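PDB 4UPK: phosphonate monoester hydrolase from Ruegeria pomeroyi, which belongs to the sulfatase family within the alkaline phosphatase clan, whose members are built round a mixed beta-sheet flanked by helices. Local coordinates for residues 48-62 with 313-325. Sequence-based numbering, arbitrary orientation.
Sequences CLWGALADHVELPHL and YLGLATEVDTHIG
V57, L59 and H61 follow one flank of helix 313-325 in the same direction as its axis, their CA atoms lying 6.1, 5.6 and 5.2 Å from those of L314, D321 and G325. The carboxylate of D321 reaches the start of helix 60-67, where L59 holds the N-cap position. With CG anti to the backbone N (chi1 -168°), the group turns toward the first turn and takes two amides: H61 N gives a nearly straight bond to the syn lone pair of OD2 (2.9 Å), and L62 N meets OD1 on its syn side, 19° out of the carboxylate plane. A carboxylate from a helix some 250 residues further along the chain thus serves amides at this N-terminus, and the helix dipole would probably favour its negative charge. One turn earlier, T318 OG1 donates to E58 O at 2.6 Å, tilted 23° from the carbonyl plane; Y256 OH bonds both this hydroxyl and E58 N.

The contact lies within the alpha/beta core of the sulfatase fold: helix 303-333 packs on strand 35-41 of the mixed sheet through V320 and I324, and the 48-62 connection runs between two helices that follow that strand. H61 spreads its imidazole over G325, whose CA sits 3.4 Å from the ring centroid, a CH-pi contact made over the face. D321 OD2 lies at the edge of the same ring, near its plane.

Apolar groups fill in around these bonds. L62 CD2 touches I324 CD1, the two side chains crossing at about a right angle, while L59 CD2 lies against A317 CB at 4.1 Å. L314 CD2 touches both V57 CB and C48 SG, and that sulfur also approaches the edge of the Y313 ring, whose hydroxyl bonds Q43 O.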
# COMPACT_ATOMS: atom_id res chain seq x y z
N CYS A 48 -27.17 36.73 -5.57
CA CYS A 48 -28.37 36.27 -6.27
C CYS A 48 -29.38 35.77 -5.24
O CYS A 48 -30.59 35.92 -5.45
CB CYS A 48 -28.03 35.19 -7.29
SG CYS A 48 -27.16 35.81 -8.74
N LEU A 49 -28.90 35.16 -4.15
CA LEU A 49 -29.77 34.65 -3.09
C LEU A 49 -30.19 35.80 -2.18
O LEU A 49 -31.38 35.96 -1.89
CB LEU A 49 -29.09 33.50 -2.31
CG LEU A 49 -29.90 32.84 -1.16
CD1 LEU A 49 -31.18 32.18 -1.67
CD2 LEU A 49 -29.07 31.82 -0.44
N TRP A 50 -29.22 36.62 -1.75
CA TRP A 50 -29.45 37.79 -0.91
C TRP A 50 -28.36 38.81 -1.26
O TRP A 50 -27.17 38.49 -1.19
CB TRP A 50 -29.44 37.41 0.58
CG TRP A 50 -29.89 38.51 1.49
CD1 TRP A 50 -31.17 38.76 1.90
CD2 TRP A 50 -29.08 39.56 2.04
NE1 TRP A 50 -31.20 39.90 2.69
CE2 TRP A 50 -29.92 40.40 2.80
CE3 TRP A 50 -27.70 39.86 1.99
CZ2 TRP A 50 -29.45 41.52 3.49
CZ3 TRP A 50 -27.23 40.97 2.68
CH2 TRP A 50 -28.10 41.79 3.42
N GLY A 51 -28.76 40.00 -1.65
CA GLY A 51 -27.82 41.04 -2.05
C GLY A 51 -28.28 41.82 -3.27
O GLY A 51 -29.47 41.89 -3.55
N ALA A 52 -27.31 42.41 -3.99
CA ALA A 52 -27.50 43.29 -5.16
C ALA A 52 -28.34 42.74 -6.33
O ALA A 52 -29.05 43.51 -6.99
CB ALA A 52 -26.16 43.78 -5.66
N LEU A 53 -28.25 41.43 -6.60
CA LEU A 53 -28.97 40.78 -7.70
C LEU A 53 -30.22 40.01 -7.28
O LEU A 53 -30.98 39.58 -8.14
CB LEU A 53 -28.00 39.86 -8.49
CG LEU A 53 -26.95 40.52 -9.42
CD1 LEU A 53 -25.99 39.48 -9.96
CD2 LEU A 53 -27.61 41.25 -10.61
N ALA A 54 -30.44 39.82 -5.96
CA ALA A 54 -31.56 39.07 -5.38
C ALA A 54 -32.94 39.48 -5.89
O ALA A 54 -33.75 38.61 -6.22
CB ALA A 54 -31.50 39.11 -3.85
N ASP A 55 -33.20 40.80 -6.03
CA ASP A 55 -34.48 41.34 -6.52
C ASP A 55 -34.70 41.16 -8.03
O ASP A 55 -35.78 41.50 -8.52
CB ASP A 55 -34.64 42.81 -6.12
CG ASP A 55 -34.82 43.05 -4.63
OD1 ASP A 55 -35.33 42.13 -3.92
OD2 ASP A 55 -34.48 44.18 -4.16
N HIS A 56 -33.71 40.64 -8.75
CA HIS A 56 -33.77 40.44 -10.21
C HIS A 56 -33.83 38.98 -10.61
O HIS A 56 -33.71 38.67 -11.80
CB HIS A 56 -32.60 41.17 -10.89
CG HIS A 56 -32.59 42.64 -10.57
ND1 HIS A 56 -31.84 43.14 -9.52
CD2 HIS A 56 -33.34 43.65 -11.09
CE1 HIS A 56 -32.10 44.43 -9.48
NE2 HIS A 56 -33.00 44.79 -10.40
N VAL A 57 -34.04 38.08 -9.64
CA VAL A 57 -34.10 36.63 -9.87
C VAL A 57 -35.04 35.95 -8.85
O VAL A 57 -35.05 36.29 -7.66
CB VAL A 57 -32.68 35.98 -9.97
CG1 VAL A 57 -31.88 36.12 -8.67
CG2 VAL A 57 -32.75 34.52 -10.43
N GLU A 58 -35.82 34.97 -9.32
CA GLU A 58 -36.74 34.21 -8.49
C GLU A 58 -36.07 32.95 -8.02
O GLU A 58 -35.74 32.10 -8.84
CB GLU A 58 -38.05 33.86 -9.24
CG GLU A 58 -38.76 35.03 -9.91
CD GLU A 58 -39.12 36.21 -9.02
OE1 GLU A 58 -39.71 35.98 -7.94
OE2 GLU A 58 -38.85 37.36 -9.42
N LEU A 59 -35.84 32.84 -6.70
CA LEU A 59 -35.25 31.64 -6.08
C LEU A 59 -36.14 31.21 -4.88
O LEU A 59 -35.64 31.14 -3.75
CB LEU A 59 -33.78 31.90 -5.65
CG LEU A 59 -32.78 32.31 -6.75
CD1 LEU A 59 -31.42 32.65 -6.15
CD2 LEU A 59 -32.62 31.21 -7.82
N PRO A 60 -37.44 30.91 -5.10
CA PRO A 60 -38.34 30.62 -3.98
C PRO A 60 -38.01 29.43 -3.10
O PRO A 60 -38.26 29.52 -1.90
CB PRO A 60 -39.71 30.47 -4.65
CG PRO A 60 -39.40 30.08 -6.03
CD PRO A 60 -38.22 30.93 -6.36
N HIS A 61 -37.52 28.32 -3.68
CA HIS A 61 -37.22 27.12 -2.91
C HIS A 61 -36.00 27.26 -2.03
O HIS A 61 -36.04 26.85 -0.87
CB HIS A 61 -37.21 25.87 -3.80
CG HIS A 61 -38.54 25.57 -4.38
ND1 HIS A 61 -39.56 25.05 -3.62
CD2 HIS A 61 -38.98 25.72 -5.65
CE1 HIS A 61 -40.58 24.89 -4.44
NE2 HIS A 61 -40.28 25.28 -5.68
N LEU A 62 -34.96 27.92 -2.55
CA LEU A 62 -33.73 28.24 -1.81
C LEU A 62 -34.02 29.29 -0.71
O LEU A 62 -33.49 29.19 0.40
CB LEU A 62 -32.62 28.73 -2.76
CG LEU A 62 -32.03 27.66 -3.70
CD1 LEU A 62 -31.30 28.30 -4.87
CD2 LEU A 62 -31.10 26.71 -2.97
N TYR A 313 -28.04 33.39 -17.41
CA TYR A 313 -27.45 32.90 -16.16
C TYR A 313 -28.49 32.87 -15.03
O TYR A 313 -28.62 31.85 -14.34
CB TYR A 313 -26.25 33.78 -15.77
CG TYR A 313 -25.67 33.50 -14.40
CD1 TYR A 313 -26.15 34.17 -13.27
CD2 TYR A 313 -24.60 32.63 -14.23
CE1 TYR A 313 -25.60 33.94 -12.00
CE2 TYR A 313 -24.05 32.39 -12.97
CZ TYR A 313 -24.55 33.05 -11.86
OH TYR A 313 -24.01 32.83 -10.61
N LEU A 314 -29.22 34.00 -14.83
CA LEU A 314 -30.27 34.11 -13.82
C LEU A 314 -31.44 33.15 -14.09
O LEU A 314 -31.99 32.60 -13.15
CB LEU A 314 -30.77 35.56 -13.67
CG LEU A 314 -29.77 36.63 -13.21
CD1 LEU A 314 -30.37 38.01 -13.32
CD2 LEU A 314 -29.29 36.37 -11.77
N GLY A 315 -31.75 32.91 -15.36
CA GLY A 315 -32.80 31.98 -15.78
C GLY A 315 -32.48 30.53 -15.46
O GLY A 315 -33.35 29.80 -15.00
N LEU A 316 -31.18 30.13 -15.59
CA LEU A 316 -30.64 28.81 -15.24
C LEU A 316 -30.65 28.58 -13.73
O LEU A 316 -30.91 27.46 -13.29
CB LEU A 316 -29.23 28.60 -15.82
CG LEU A 316 -29.13 28.39 -17.33
CD1 LEU A 316 -27.66 28.55 -17.80
CD2 LEU A 316 -29.70 27.06 -17.74
N ALA A 317 -30.36 29.64 -12.93
CA ALA A 317 -30.42 29.62 -11.46
C ALA A 317 -31.89 29.39 -11.01
O ALA A 317 -32.13 28.56 -10.15
CB ALA A 317 -29.88 30.92 -10.89
N THR A 318 -32.87 30.07 -11.65
CA THR A 318 -34.30 29.86 -11.36
C THR A 318 -34.70 28.37 -11.68
O THR A 318 -35.38 27.75 -10.88
CB THR A 318 -35.15 30.98 -12.02
OG1 THR A 318 -34.88 32.19 -11.32
CG2 THR A 318 -36.67 30.71 -11.97
N GLU A 319 -34.22 27.79 -12.80
CA GLU A 319 -34.50 26.40 -13.14
C GLU A 319 -33.86 25.44 -12.12
O GLU A 319 -34.49 24.45 -11.75
CB GLU A 319 -34.10 26.08 -14.58
CG GLU A 319 -34.56 24.68 -15.02
CD GLU A 319 -33.86 24.15 -16.25
OE1 GLU A 319 -32.77 24.67 -16.59
OE2 GLU A 319 -34.40 23.23 -16.91
N VAL A 320 -32.67 25.75 -11.60
CA VAL A 320 -32.03 24.93 -10.55
C VAL A 320 -32.92 24.97 -9.30
O VAL A 320 -33.19 23.93 -8.69
CB VAL A 320 -30.56 25.40 -10.28
CG1 VAL A 320 -30.06 24.97 -8.90
CG2 VAL A 320 -29.64 24.92 -11.39
N ASP A 321 -33.39 26.19 -8.95
CA ASP A 321 -34.30 26.41 -7.84
C ASP A 321 -35.56 25.54 -7.92
O ASP A 321 -35.86 24.91 -6.93
CB ASP A 321 -34.69 27.88 -7.73
CG ASP A 321 -35.38 28.16 -6.43
OD1 ASP A 321 -34.69 28.42 -5.44
OD2 ASP A 321 -36.63 28.03 -6.38
N THR A 322 -36.28 25.52 -9.06
CA THR A 322 -37.52 24.72 -9.26
C THR A 322 -37.27 23.24 -8.99
O THR A 322 -38.08 22.60 -8.34
CB THR A 322 -38.10 24.93 -10.69
OG1 THR A 322 -38.23 26.32 -10.98
CG2 THR A 322 -39.43 24.22 -10.90
N HIS A 323 -36.15 22.70 -9.50
CA HIS A 323 -35.77 21.30 -9.30
C HIS A 323 -35.34 20.96 -7.87
O HIS A 323 -35.60 19.85 -7.43
CB HIS A 323 -34.80 20.81 -10.39
CG HIS A 323 -35.47 20.68 -11.71
ND1 HIS A 323 -36.31 19.63 -11.99
CD2 HIS A 323 -35.49 21.54 -12.76
CE1 HIS A 323 -36.79 19.85 -13.20
NE2 HIS A 323 -36.33 20.99 -13.70
N ILE A 324 -34.76 21.92 -7.12
CA ILE A 324 -34.37 21.75 -5.71
C ILE A 324 -35.64 21.64 -4.84
O ILE A 324 -35.65 20.89 -3.87
CB ILE A 324 -33.33 22.83 -5.22
CG1 ILE A 324 -31.94 22.52 -5.78
CG2 ILE A 324 -33.28 22.96 -3.65
CD1 ILE A 324 -30.85 23.58 -5.52
N GLY A 325 -36.71 22.34 -5.24
CA GLY A 325 -38.03 22.25 -4.59
C GLY A 325 -38.60 20.84 -4.63
O GLY A 325 -39.22 20.40 -3.67